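Similar to yteR (Bacilus subtilis) (Clostridium acetobutylicum, PDB 4WU0) probably hydrolyses unsaturated rhamnogalacturonan fragments derived from pectin, as a member of glycoside hydrolase family 105. Local coordinates at residues M207-T212 against I227-N232; D211-L216 against L280-E285; I270-L275 against S355-T360. One frame throughout, in Å; residues are numbered along the deposited sequence.

In the fold
All three contacts probably lie in one helical barrel domain. Interactions 1 and 2 share helix 199-215: its middle packs on helix 223-240, and its last turns meet loop 280-285. That loop follows helix 264-279, which meets the C-terminal helix 345-360 in interaction 3. Interaction 1 is buried and purely aliphatic. Interaction 2, only partly buried, sets a ring against an isoleucine and lets the stem of a glutamate cross a leucine at about a right angle. Interaction 3 is buried, yet takes in a glutamate, a tyrosine hydroxyl and a water. A hydrogen bond from N231 ND2 to Y282 O ties interactions 1 and 2; one between D211 OD1 and Y272 OH joins both to interaction 3.

Interaction 1 of 3, residues M207-T212 against I227-N232; sequences MALADT and IKILNN
L209 reaches from helix 199-215 to I229 and L230 of helix 223-240, two successive helices of the (alpha/alpha)6 barrel expected for this six-hairpin glycosidase clan. Nearly all of the meeting is done by one methyl. The first torsion of L209 (chi1 -72°) sets CG beside the backbone N, and the near-anti chi2 (161°) carries L209 CD1 on until it lies 3.7 Å from I229 CG2. The two side chains cross at about a right angle, so branch meets branch rather than chain lying along chain. I229 offers CG2, the methyl anti to its backbone N.

The same L209 CD1 also rests on the root of L230, 3.9 Å from L230 CA and 4.1 Å from L230 CB. L230 also packs on V206 and Y282, while F159 of helix 152-166 touches L209.

Two polar side chains, T212 and N231, turn back on their own helices. T212 OG1 bonds to A208 O at 2.9 Å, from the face of that carbonyl opposite the one used by T212 N. N231 ND2 bonds to I227 O, an oxygen that also accepts N231 N, at 2.9 Å and a fairly straight 165°, standing above the carbonyl plane while it also donates to Y282 O.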
ATOM      1  N   MET A 207       3.922   4.580  -1.231  1.00 10.65           N
ATOM      2  CA  MET A 207       3.287   4.050  -2.431  1.00 10.79           C
ATOM      3  C   MET A 207       2.105   4.912  -2.840  1.00 10.94           C
ATOM      4  O   MET A 207       1.918   5.189  -4.030  1.00 11.17           O
ATOM      5  CB  MET A 207       2.779   2.640  -2.245  1.00 10.82           C
ATOM      6  CG  MET A 207       2.306   2.066  -3.514  1.00 36.67           C
ATOM      7  SD  MET A 207       1.886   0.355  -3.263  1.00 93.31           S
ATOM      8  CE  MET A 207       3.437  -0.153  -2.716  1.00 11.18           C
ATOM      9  N   ALA A 208       1.302   5.294  -1.859  1.00 11.75           N
ATOM     10  CA  ALA A 208       0.123   6.117  -2.104  1.00 12.65           C
ATOM     11  C   ALA A 208       0.511   7.421  -2.773  1.00 14.21           C
ATOM     12  O   ALA A 208      -0.152   7.859  -3.715  1.00 13.61           O
ATOM     13  CB  ALA A 208      -0.619   6.382  -0.820  1.00 12.42           C
ATOM     14  N   LEU A 209       1.581   8.051  -2.290  1.00 11.27           N
ATOM     15  CA  LEU A 209       2.052   9.287  -2.893  1.00 13.15           C
ATOM     16  C   LEU A 209       2.491   9.074  -4.344  1.00 14.71           C
ATOM     17  O   LEU A 209       2.049   9.791  -5.255  1.00 14.10           O
ATOM     18  CB  LEU A 209       3.192   9.904  -2.075  1.00 13.14           C
ATOM     19  CG  LEU A 209       2.802  10.542  -0.732  1.00 13.83           C
ATOM     20  CD1 LEU A 209       4.010  10.684   0.182  1.00 13.02           C
ATOM     21  CD2 LEU A 209       2.211  11.917  -0.981  1.00 15.30           C
ATOM     22  N   ALA A 210       3.359   8.099  -4.569  1.00 12.82           N
ATOM     23  CA  ALA A 210       3.859   7.852  -5.908  1.00 14.48           C
ATOM     24  C   ALA A 210       2.719   7.547  -6.883  1.00 12.32           C
ATOM     25  O   ALA A 210       2.695   8.057  -7.999  1.00 14.65           O
ATOM     26  CB  ALA A 210       4.880   6.712  -5.909  1.00 15.28           C
ATOM     27  N   ASP A 211       1.776   6.715  -6.467  1.00 11.92           N
ATOM     28  CA  ASP A 211       0.703   6.288  -7.342  1.00 12.18           C
ATOM     29  C   ASP A 211      -0.334   7.401  -7.563  1.00 13.95           C
ATOM     30  O   ASP A 211      -0.978   7.460  -8.626  1.00 16.86           O
ATOM     31  CB  ASP A 211       0.011   5.064  -6.777  1.00 12.07           C
ATOM     32  CG  ASP A 211       0.899   3.822  -6.740  1.00 15.40           C
ATOM     33  OD1 ASP A 211       1.998   3.814  -7.354  1.00 14.40           O
ATOM     34  OD2 ASP A 211       0.452   2.813  -6.125  1.00 14.70           O
ATOM     35  N   THR A 212      -0.515   8.269  -6.570  1.00 12.23           N
ATOM     36  CA  THR A 212      -1.463   9.370  -6.715  1.00 12.56           C
ATOM     37  C   THR A 212      -0.888  10.500  -7.577  1.00 13.07           C
ATOM     38  O   THR A 212      -1.550  11.020  -8.481  1.00 13.36           O
ATOM     39  CB  THR A 212      -1.892   9.910  -5.342  1.00 12.46           C
ATOM     40  OG1 THR A 212      -2.670   8.910  -4.682  1.00 13.09           O
ATOM     41  CG2 THR A 212      -2.729  11.176  -5.466  1.00 12.93           C
ATOM     42  N   ILE A 227       4.804  15.993  -4.115  1.00 14.95           N
ATOM     43  CA  ILE A 227       6.150  15.594  -4.485  1.00 14.60           C
ATOM     44  C   ILE A 227       7.136  15.932  -3.364  1.00 15.71           C
ATOM     45  O   ILE A 227       8.002  15.120  -3.023  1.00 15.66           O
ATOM     46  CB  ILE A 227       6.553  16.220  -5.841  1.00 15.35           C
ATOM     47  CG1 ILE A 227       5.739  15.568  -6.960  1.00 14.97           C
ATOM     48  CG2 ILE A 227       8.053  16.062  -6.132  1.00 15.74           C
ATOM     49  CD1 ILE A 227       5.811  16.280  -8.304  1.00 16.28           C
ATOM     50  N   LYS A 228       6.984  17.111  -2.768  1.00 16.73           N
ATOM     51  CA  LYS A 228       7.834  17.495  -1.648  1.00 16.32           C
ATOM     52  C   LYS A 228       7.665  16.536  -0.466  1.00 17.29           C
ATOM     53  O   LYS A 228       8.651  16.119   0.147  1.00 17.43           O
ATOM     54  CB  LYS A 228       7.546  18.945  -1.224  1.00 17.07           C
ATOM     55  CG  LYS A 228       8.353  19.391  -0.031  1.00 21.16           C
ATOM     56  CD  LYS A 228       7.961  20.809   0.369  1.00 33.66           C
ATOM     57  CE  LYS A 228       8.953  21.433   1.323  1.00 40.20           C
ATOM     58  NZ  LYS A 228       8.511  22.819   1.699  1.00 50.68           N
ATOM     59  N   ILE A 229       6.422  16.200  -0.132  1.00 14.90           N
ATOM     60  CA  ILE A 229       6.162  15.259   0.945  1.00 15.18           C
ATOM     61  C   ILE A 229       6.841  13.927   0.651  1.00 13.73           C
ATOM     62  O   ILE A 229       7.455  13.328   1.523  1.00 14.67           O
ATOM     63  CB  ILE A 229       4.627  15.036   1.133  1.00 14.07           C
ATOM     64  CG1 ILE A 229       3.980  16.314   1.663  1.00 16.96           C
ATOM     65  CG2 ILE A 229       4.331  13.847   2.062  1.00 14.62           C
ATOM     66  CD1 ILE A 229       2.462  16.279   1.666  1.00 19.77           C
ATOM     67  N   LEU A 230       6.743  13.453  -0.590  1.00 14.07           N
ATOM     68  CA  LEU A 230       7.404  12.202  -0.945  1.00 14.76           C
ATOM     69  C   LEU A 230       8.928  12.289  -0.761  1.00 13.40           C
ATOM     70  O   LEU A 230       9.564  11.372  -0.204  1.00 15.39           O
ATOM     71  CB  LEU A 230       7.053  11.793  -2.377  1.00 14.20           C
ATOM     72  CG  LEU A 230       7.744  10.522  -2.888  1.00 12.50           C
ATOM     73  CD1 LEU A 230       7.416   9.305  -2.055  1.00 14.76           C
ATOM     74  CD2 LEU A 230       7.348  10.252  -4.336  1.00 16.14           C
ATOM     75  N   ASN A 231       9.523  13.382  -1.224  1.00 14.14           N
ATOM     76  CA  ASN A 231      10.954  13.566  -1.031  1.00 14.78           C
ATOM     77  C   ASN A 231      11.303  13.561   0.443  1.00 15.04           C
ATOM     78  O   ASN A 231      12.302  12.958   0.839  1.00 16.67           O
ATOM     79  CB  ASN A 231      11.444  14.848  -1.683  1.00 19.09           C
ATOM     80  CG  ASN A 231      11.746  14.663  -3.140  1.00 19.84           C
ATOM     81  OD1 ASN A 231      12.866  14.348  -3.517  1.00 19.04           O
ATOM     82  ND2 ASN A 231      10.741  14.841  -3.971  1.00 18.10           N
ATOM     83  N   ASN A 232      10.523  14.272   1.241  1.00 16.69           N
ATOM     84  CA  ASN A 232      10.788  14.325   2.679  1.00 17.87           C
ATOM     85  C   ASN A 232      10.684  12.955   3.340  1.00 15.10           C
ATOM     86  O   ASN A 232      11.476  12.632   4.241  1.00 16.03           O
ATOM     87  CB  ASN A 232       9.835  15.318   3.363  1.00 19.00           C
ATOM     88  CG  ASN A 232      10.120  16.749   2.995  1.00 25.46           C
ATOM     89  OD1 ASN A 232      11.201  17.084   2.519  1.00 26.12           O
ATOM     90  ND2 ASN A 232       9.148  17.610   3.225  1.00 30.12           N
TER

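Interaction 2 of 3, residues D211-L216 against L280-E285; sequences DTIEVL and LGYLPE
I213 and Y282 make the aromatic part of this contact. The side chains slide past each other in opposite directions, and I213 CG2 ends up over one face of the Y282 ring, 3.7 Å from its centroid and 28° off the normal, a CH-pi contact. It sits toward the rim, on the hydroxyl side, and the approach is tight: I213 CG2 is 3.3 Å from Y282 CZ. Behind the opposite face lies L280 CB, so the phenol is sandwiched between aliphatic groups from the helix and from its own loop.

The loop gets its shape from a Schellman motif at the end of helix 264-279. G281 leaves the helix with a positive phi of 87°, a backbone conformation suited to glycine. The chain turns there, just after L280, and Y282 follows it toward the last turns of helix 199-215 in the probable (alpha/alpha)6 barrel.

A second packing contact joins L280 to E214, mostly to its methylene stem. E214 is extended, with CG anti to the backbone N (chi1 -176°), and crosses L280 at about a right angle; L280 CD1 rests 4.0 Å from E214 CG and just as close to E214 OE2.

Polar atoms come near one another without bonding across the interface. Y282 OH presses on the backbone of E214, 3.2 Å from E214 CA, and its approach to E214 N has too poor an angle for a hydrogen bond. The E214 carboxylate instead forms a salt bridge through OE1 to K276 NZ, a lysine that also pairs with D211.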
ATOM      1  N   ASP A 211       1.776   6.715  -6.467  1.00 11.92           N
ATOM      2  CA  ASP A 211       0.703   6.288  -7.342  1.00 12.18           C
ATOM      3  C   ASP A 211      -0.334   7.401  -7.563  1.00 13.95           C
ATOM      4  O   ASP A 211      -0.978   7.460  -8.626  1.00 16.86           O
ATOM      5  CB  ASP A 211       0.011   5.064  -6.777  1.00 12.07           C
ATOM      6  CG  ASP A 211       0.899   3.822  -6.740  1.00 15.40           C
ATOM      7  OD1 ASP A 211       1.998   3.814  -7.354  1.00 14.40           O
ATOM      8  OD2 ASP A 211       0.452   2.813  -6.125  1.00 14.70           O
ATOM      9  N   THR A 212      -0.515   8.269  -6.570  1.00 12.23           N
ATOM     10  CA  THR A 212      -1.463   9.370  -6.715  1.00 12.56           C
ATOM     11  C   THR A 212      -0.888  10.500  -7.577  1.00 13.07           C
ATOM     12  O   THR A 212      -1.550  11.020  -8.481  1.00 13.36           O
ATOM     13  CB  THR A 212      -1.892   9.910  -5.342  1.00 12.46           C
ATOM     14  OG1 THR A 212      -2.670   8.910  -4.682  1.00 13.09           O
ATOM     15  CG2 THR A 212      -2.729  11.176  -5.466  1.00 12.93           C
ATOM     16  N   ILE A 213       0.369  10.850  -7.332  1.00 14.51           N
ATOM     17  CA  ILE A 213       0.976  11.929  -8.083  1.00 13.87           C
ATOM     18  C   ILE A 213       0.948  11.558  -9.558  1.00 13.79           C
ATOM     19  O   ILE A 213       0.726  12.419 -10.414  1.00 14.37           O
ATOM     20  CB  ILE A 213       2.433  12.196  -7.630  1.00 15.08           C
ATOM     21  CG1 ILE A 213       2.475  12.664  -6.181  1.00 15.81           C
ATOM     22  CG2 ILE A 213       3.099  13.250  -8.521  1.00 14.50           C
ATOM     23  CD1 ILE A 213       3.851  12.524  -5.525  1.00 15.72           C
ATOM     24  N   GLU A 214       1.175  10.274  -9.849  1.00 13.72           N
ATOM     25  CA  GLU A 214       1.232   9.790 -11.226  1.00 14.07           C
ATOM     26  C   GLU A 214      -0.029  10.118 -12.027  1.00 15.35           C
ATOM     27  O   GLU A 214       0.055  10.403 -13.222  1.00 16.91           O
ATOM     28  CB  GLU A 214       1.522   8.274 -11.246  1.00 15.83           C
ATOM     29  CG  GLU A 214       1.690   7.694 -12.643  1.00 17.75           C
ATOM     30  CD  GLU A 214       1.938   6.187 -12.648  1.00 25.10           C
ATOM     31  OE1 GLU A 214       1.397   5.473 -11.769  1.00 26.71           O
ATOM     32  OE2 GLU A 214       2.669   5.717 -13.549  1.00 34.03           O
ATOM     33  N   VAL A 215      -1.199  10.077 -11.379  1.00 14.32           N
ATOM     34  CA  VAL A 215      -2.456  10.331 -12.082  1.00 15.13           C
ATOM     35  C   VAL A 215      -2.972  11.768 -11.959  1.00 17.75           C
ATOM     36  O   VAL A 215      -3.972  12.117 -12.584  1.00 18.36           O
ATOM     37  CB  VAL A 215      -3.571   9.325 -11.686  1.00 16.47           C
ATOM     38  CG1 VAL A 215      -3.171   7.910 -12.080  1.00 15.90           C
ATOM     39  CG2 VAL A 215      -3.905   9.432 -10.207  1.00 16.93           C
ATOM     40  N   LEU A 216      -2.284  12.614 -11.185  1.00 15.51           N
ATOM     41  CA  LEU A 216      -2.665  14.027 -11.108  1.00 15.19           C
ATOM     42  C   LEU A 216      -2.434  14.796 -12.408  1.00 18.38           C
ATOM     43  O   LEU A 216      -1.471  14.556 -13.117  1.00 18.49           O
ATOM     44  CB  LEU A 216      -1.896  14.747  -9.998  1.00 16.05           C
ATOM     45  CG  LEU A 216      -2.203  14.422  -8.540  1.00 15.57           C
ATOM     46  CD1 LEU A 216      -1.309  15.275  -7.647  1.00 19.04           C
ATOM     47  CD2 LEU A 216      -3.690  14.662  -8.227  1.00 20.37           C
ATOM     48  N   LEU A 280       9.712   8.570 -12.557  1.00 15.70           N
ATOM     49  CA  LEU A 280       8.813   9.648 -12.931  1.00 15.62           C
ATOM     50  C   LEU A 280       9.408  11.049 -12.667  1.00 15.94           C
ATOM     51  O   LEU A 280       8.777  12.064 -12.980  1.00 18.41           O
ATOM     52  CB  LEU A 280       7.475   9.461 -12.223  1.00 17.58           C
ATOM     53  CG  LEU A 280       6.692   8.240 -12.732  1.00 20.24           C
ATOM     54  CD1 LEU A 280       5.548   7.920 -11.802  1.00 20.96           C
ATOM     55  CD2 LEU A 280       6.167   8.458 -14.159  1.00 25.49           C
ATOM     56  N   GLY A 281      10.604  11.101 -12.098  1.00 16.08           N
ATOM     57  CA  GLY A 281      11.262  12.376 -11.849  1.00 17.70           C
ATOM     58  C   GLY A 281      10.907  13.050 -10.529  1.00 16.79           C
ATOM     59  O   GLY A 281      11.333  14.195 -10.297  1.00 18.78           O
ATOM     60  N   TYR A 282      10.147  12.359  -9.670  1.00 17.85           N
ATOM     61  CA  TYR A 282       9.770  12.934  -8.391  1.00 16.03           C
ATOM     62  C   TYR A 282      10.960  12.981  -7.455  1.00 17.57           C
ATOM     63  O   TYR A 282      11.066  13.890  -6.625  1.00 19.08           O
ATOM     64  CB  TYR A 282       8.636  12.158  -7.714  1.00 17.17           C
ATOM     65  CG  TYR A 282       7.441  11.879  -8.578  1.00 17.14           C
ATOM     66  CD1 TYR A 282       7.127  12.684  -9.650  1.00 17.97           C
ATOM     67  CD2 TYR A 282       6.615  10.797  -8.309  1.00 18.68           C
ATOM     68  CE1 TYR A 282       6.029  12.412 -10.438  1.00 17.87           C
ATOM     69  CE2 TYR A 282       5.530  10.523  -9.083  1.00 16.93           C
ATOM     70  CZ  TYR A 282       5.234  11.331 -10.151  1.00 17.94           C
ATOM     71  OH  TYR A 282       4.136  11.079 -10.960  1.00 19.41           O
ATOM     72  N   LEU A 283      11.853  12.006  -7.608  1.00 16.48           N
ATOM     73  CA  LEU A 283      13.041  11.884  -6.781  1.00 14.91           C
ATOM     74  C   LEU A 283      14.252  12.033  -7.703  1.00 16.30           C
ATOM     75  O   LEU A 283      14.174  11.691  -8.895  1.00 18.37           O
ATOM     76  CB  LEU A 283      13.075  10.516  -6.103  1.00 16.33           C
ATOM     77  CG  LEU A 283      11.872  10.134  -5.239  1.00 16.09           C
ATOM     78  CD1 LEU A 283      11.955   8.678  -4.788  1.00 17.42           C
ATOM     79  CD2 LEU A 283      11.775  11.052  -4.020  1.00 16.76           C
ATOM     80  N   PRO A 284      15.354  12.548  -7.169  1.00 16.17           N
ATOM     81  CA  PRO A 284      16.509  12.802  -8.038  1.00 17.05           C
ATOM     82  C   PRO A 284      17.174  11.533  -8.584  1.00 17.00           C
ATOM     83  O   PRO A 284      17.191  10.493  -7.908  1.00 16.38           O
ATOM     84  CB  PRO A 284      17.480  13.554  -7.117  1.00 19.37           C
ATOM     85  CG  PRO A 284      17.103  13.165  -5.746  1.00 20.61           C
ATOM     86  CD  PRO A 284      15.618  12.938  -5.769  1.00 16.93           C
ATOM     87  N   GLU A 285      17.765  11.640  -9.772  1.00 17.78           N
ATOM     88  CA  GLU A 285      18.377  10.488 -10.422  1.00 19.22           C
ATOM     89  C   GLU A 285      19.584   9.982  -9.645  1.00 19.90           C
ATOM     90  O   GLU A 285      20.026   8.842  -9.829  1.00 20.89           O
ATOM     91  CB  GLU A 285      18.769  10.829 -11.865  1.00 19.32           C
ATOM     92  CG  GLU A 285      17.559  11.095 -12.752  1.00 23.20           C
ATOM     93  CD  GLU A 285      17.914  11.379 -14.194  1.00 28.88           C
ATOM     94  OE1 GLU A 285      19.037  11.029 -14.618  1.00 29.20           O
ATOM     95  OE2 GLU A 285      17.061  11.963 -14.902  1.00 27.54           O
TER

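Interaction 3 of 3, residues I270-L275 against S355-T360; sequences IVYALL and SYEYET
The C-terminal helix 345-360 leans on helix 264-279 through E357 and Y358, which meet L275 and Y272. L275 CB and E357 CB stand 3.6 Å apart, where the two backbones come nearest. Beyond CB, L275 turns its CD1 methyl over the start of Y358, 3.6 Å from Y358 N and 3.9 Å from Y358 CB, while the phenol ring of Y358 itself stacks with Y295 of helix 288-302.

Both are probably helices of the (alpha/alpha)6 barrel expected for this clan, and here they run roughly the same way: the axes of the two short segments are inclined by 35° and approach to 8.9 Å.

E357 carries the polar half of the contact. Its first torsion (chi1 -71°) sets CG beside the backbone N and anti to the carbonyl carbon, which puts E357 CG 3.8 Å from Y272 CD1; a bend at chi2 then turns the carboxylate. The approach to the ring is oblique, with ring and carboxylate planes 76° apart. A water bridges the two polar ends, donating to E357 OE2 at 3.1 Å and, weakly, to Y272 OH at 3.3 Å. Stronger partners hold each end: E357 OE1 forms a salt bridge with R279 NE, one helical turn beyond L275, and Y272 OH is hydrogen-bonded to D211 OD1 and K276 NZ.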
ATOM      1  N   ILE A 270       8.800   0.414   0.117  1.00 12.36           N
ATOM      2  CA  ILE A 270       9.724   1.555   0.106  1.00 13.58           C
ATOM      3  C   ILE A 270      10.580   1.500  -1.153  1.00 13.01           C
ATOM      4  O   ILE A 270      10.809   2.515  -1.806  1.00 12.85           O
ATOM      5  CB  ILE A 270      10.594   1.567   1.374  1.00 13.23           C
ATOM      6  CG1 ILE A 270       9.699   1.830   2.581  1.00 12.91           C
ATOM      7  CG2 ILE A 270      11.718   2.597   1.285  1.00 14.61           C
ATOM      8  CD1 ILE A 270      10.309   1.516   3.923  1.00 13.02           C
ATOM      9  N   VAL A 271      11.084   0.316  -1.495  1.00 13.44           N
ATOM     10  CA  VAL A 271      11.906   0.176  -2.700  1.00 13.57           C
ATOM     11  C   VAL A 271      11.109   0.508  -3.958  1.00 12.89           C
ATOM     12  O   VAL A 271      11.607   1.166  -4.868  1.00 13.20           O
ATOM     13  CB  VAL A 271      12.494  -1.249  -2.782  1.00 13.02           C
ATOM     14  CG1 VAL A 271      13.172  -1.495  -4.146  1.00 13.29           C
ATOM     15  CG2 VAL A 271      13.508  -1.421  -1.649  1.00 15.99           C
ATOM     16  N   TYR A 272       9.867   0.063  -4.017  1.00 12.75           N
ATOM     17  CA  TYR A 272       8.980   0.396  -5.127  1.00 11.57           C
ATOM     18  C   TYR A 272       8.837   1.903  -5.271  1.00 12.26           C
ATOM     19  O   TYR A 272       8.952   2.434  -6.367  1.00 13.13           O
ATOM     20  CB  TYR A 272       7.616  -0.229  -4.882  1.00 13.19           C
ATOM     21  CG  TYR A 272       6.508   0.295  -5.773  1.00 12.58           C
ATOM     22  CD1 TYR A 272       6.383  -0.133  -7.083  1.00 14.32           C
ATOM     23  CD2 TYR A 272       5.605   1.228  -5.303  1.00 16.05           C
ATOM     24  CE1 TYR A 272       5.356   0.334  -7.893  1.00 15.61           C
ATOM     25  CE2 TYR A 272       4.576   1.692  -6.097  1.00 14.95           C
ATOM     26  CZ  TYR A 272       4.450   1.238  -7.380  1.00 15.05           C
ATOM     27  OH  TYR A 272       3.408   1.698  -8.142  1.00 16.09           O
ATOM     28  N   ALA A 273       8.539   2.580  -4.170  1.00 13.60           N
ATOM     29  CA  ALA A 273       8.376   4.032  -4.212  1.00 12.19           C
ATOM     30  C   ALA A 273       9.661   4.762  -4.625  1.00 15.93           C
ATOM     31  O   ALA A 273       9.602   5.763  -5.349  1.00 17.68           O
ATOM     32  CB  ALA A 273       7.861   4.542  -2.874  1.00 15.41           C
ATOM     33  N   LEU A 274      10.811   4.284  -4.155  1.00 15.50           N
ATOM     34  CA  LEU A 274      12.089   4.873  -4.566  1.00 13.79           C
ATOM     35  C   LEU A 274      12.264   4.743  -6.060  1.00 14.23           C
ATOM     36  O   LEU A 274      12.615   5.711  -6.755  1.00 15.58           O
ATOM     37  CB  LEU A 274      13.278   4.200  -3.872  1.00 15.30           C
ATOM     38  CG  LEU A 274      13.462   4.363  -2.371  1.00 20.08           C
ATOM     39  CD1 LEU A 274      14.616   3.480  -1.880  1.00 21.66           C
ATOM     40  CD2 LEU A 274      13.739   5.811  -2.017  1.00 28.07           C
ATOM     41  N   LEU A 275      12.057   3.534  -6.565  1.00 15.87           N
ATOM     42  CA  LEU A 275      12.279   3.249  -7.972  1.00 16.41           C
ATOM     43  C   LEU A 275      11.300   4.014  -8.853  1.00 13.15           C
ATOM     44  O   LEU A 275      11.683   4.641  -9.838  1.00 15.34           O
ATOM     45  CB  LEU A 275      12.178   1.751  -8.257  1.00 15.03           C
ATOM     46  CG  LEU A 275      13.388   0.925  -7.770  1.00 15.35           C
ATOM     47  CD1 LEU A 275      13.005  -0.548  -7.718  1.00 17.56           C
ATOM     48  CD2 LEU A 275      14.624   1.145  -8.626  1.00 18.56           C
ATOM     49  N   SER A 355       9.843  -5.283  -8.195  1.00 13.66           N
ATOM     50  CA  SER A 355      10.583  -6.026  -9.213  1.00 13.99           C
ATOM     51  C   SER A 355      10.326  -5.449 -10.598  1.00 14.48           C
ATOM     52  O   SER A 355      11.247  -5.277 -11.388  1.00 14.93           O
ATOM     53  CB  SER A 355      10.167  -7.493  -9.203  1.00 14.51           C
ATOM     54  OG  SER A 355      10.467  -8.093  -7.960  1.00 14.85           O
ATOM     55  N   TYR A 356       9.066  -5.143 -10.892  1.00 14.46           N
ATOM     56  CA  TYR A 356       8.731  -4.561 -12.179  1.00 16.53           C
ATOM     57  C   TYR A 356       9.486  -3.242 -12.362  1.00 15.39           C
ATOM     58  O   TYR A 356      10.053  -2.996 -13.426  1.00 15.94           O
ATOM     59  CB  TYR A 356       7.220  -4.352 -12.291  1.00 17.03           C
ATOM     60  CG  TYR A 356       6.799  -3.581 -13.518  1.00 17.10           C
ATOM     61  CD1 TYR A 356       6.689  -4.206 -14.745  1.00 19.99           C
ATOM     62  CD2 TYR A 356       6.538  -2.220 -13.445  1.00 23.49           C
ATOM     63  CE1 TYR A 356       6.320  -3.499 -15.883  1.00 21.99           C
ATOM     64  CE2 TYR A 356       6.175  -1.499 -14.584  1.00 31.78           C
ATOM     65  CZ  TYR A 356       6.063  -2.152 -15.790  1.00 30.69           C
ATOM     66  OH  TYR A 356       5.695  -1.452 -16.919  1.00 40.97           O
ATOM     67  N   GLU A 357       9.507  -2.404 -11.332  1.00 15.18           N
ATOM     68  CA  GLU A 357      10.176  -1.098 -11.460  1.00 15.65           C
ATOM     69  C   GLU A 357      11.685  -1.264 -11.619  1.00 16.02           C
ATOM     70  O   GLU A 357      12.316  -0.536 -12.367  1.00 16.54           O
ATOM     71  CB  GLU A 357       9.902  -0.206 -10.255  1.00 15.43           C
ATOM     72  CG  GLU A 357       8.474   0.326 -10.169  1.00 15.44           C
ATOM     73  CD  GLU A 357       8.154   1.412 -11.196  1.00 21.01           C
ATOM     74  OE1 GLU A 357       9.075   2.072 -11.733  1.00 22.35           O
ATOM     75  OE2 GLU A 357       6.943   1.607 -11.469  1.00 24.04           O
ATOM     76  N   TYR A 358      12.260  -2.198 -10.871  1.00 16.39           N
ATOM     77  CA  TYR A 358      13.691  -2.466 -10.965  1.00 15.82           C
ATOM     78  C   TYR A 358      14.064  -2.915 -12.368  1.00 17.23           C
ATOM     79  O   TYR A 358      15.021  -2.423 -12.964  1.00 18.86           O
ATOM     80  CB  TYR A 358      14.084  -3.554  -9.972  1.00 16.47           C
ATOM     81  CG  TYR A 358      15.540  -3.936 -10.045  1.00 15.73           C
ATOM     82  CD1 TYR A 358      16.488  -3.207  -9.368  1.00 16.07           C
ATOM     83  CD2 TYR A 358      15.951  -5.038 -10.777  1.00 18.92           C
ATOM     84  CE1 TYR A 358      17.823  -3.561  -9.415  1.00 19.71           C
ATOM     85  CE2 TYR A 358      17.280  -5.393 -10.839  1.00 19.43           C
ATOM     86  CZ  TYR A 358      18.206  -4.657 -10.149  1.00 21.76           C
ATOM     87  OH  TYR A 358      19.556  -4.987 -10.200  1.00 24.23           O
ATOM     88  N   GLU A 359      13.290  -3.852 -12.892  1.00 16.16           N
ATOM     89  CA  GLU A 359      13.541  -4.379 -14.219  1.00 17.06           C
ATOM     90  C   GLU A 359      13.425  -3.275 -15.255  1.00 19.64           C
ATOM     91  O   GLU A 359      14.199  -3.213 -16.201  1.00 19.96           O
ATOM     92  CB  GLU A 359      12.560  -5.509 -14.513  1.00 18.04           C
ATOM     93  CG  GLU A 359      12.812  -6.743 -13.644  1.00 17.42           C
ATOM     94  CD  GLU A 359      11.584  -7.602 -13.443  1.00 17.23           C
ATOM     95  OE1 GLU A 359      10.575  -7.427 -14.168  1.00 16.53           O
ATOM     96  OE2 GLU A 359      11.608  -8.444 -12.519  1.00 17.10           O
ATOM     97  N   THR A 360      12.468  -2.383 -15.055  1.00 17.65           N
ATOM     98  CA  THR A 360      12.230  -1.310 -16.012  1.00 21.27           C
ATOM     99  C   THR A 360      13.427  -0.363 -16.013  1.00 24.59           C
ATOM    100  O   THR A 360      13.844   0.120 -17.065  1.00 24.38           O
ATOM    101  CB  THR A 360      10.944  -0.544 -15.677  1.00 20.19           C
ATOM    102  OG1 THR A 360       9.831  -1.440 -15.736  1.00 21.11           O
ATOM    103  CG2 THR A 360      10.720   0.605 -16.646  1.00 27.74           C
TER
HETATM  104  O   HOH W   1       3.881   1.558 -11.421  1.00 37.23           O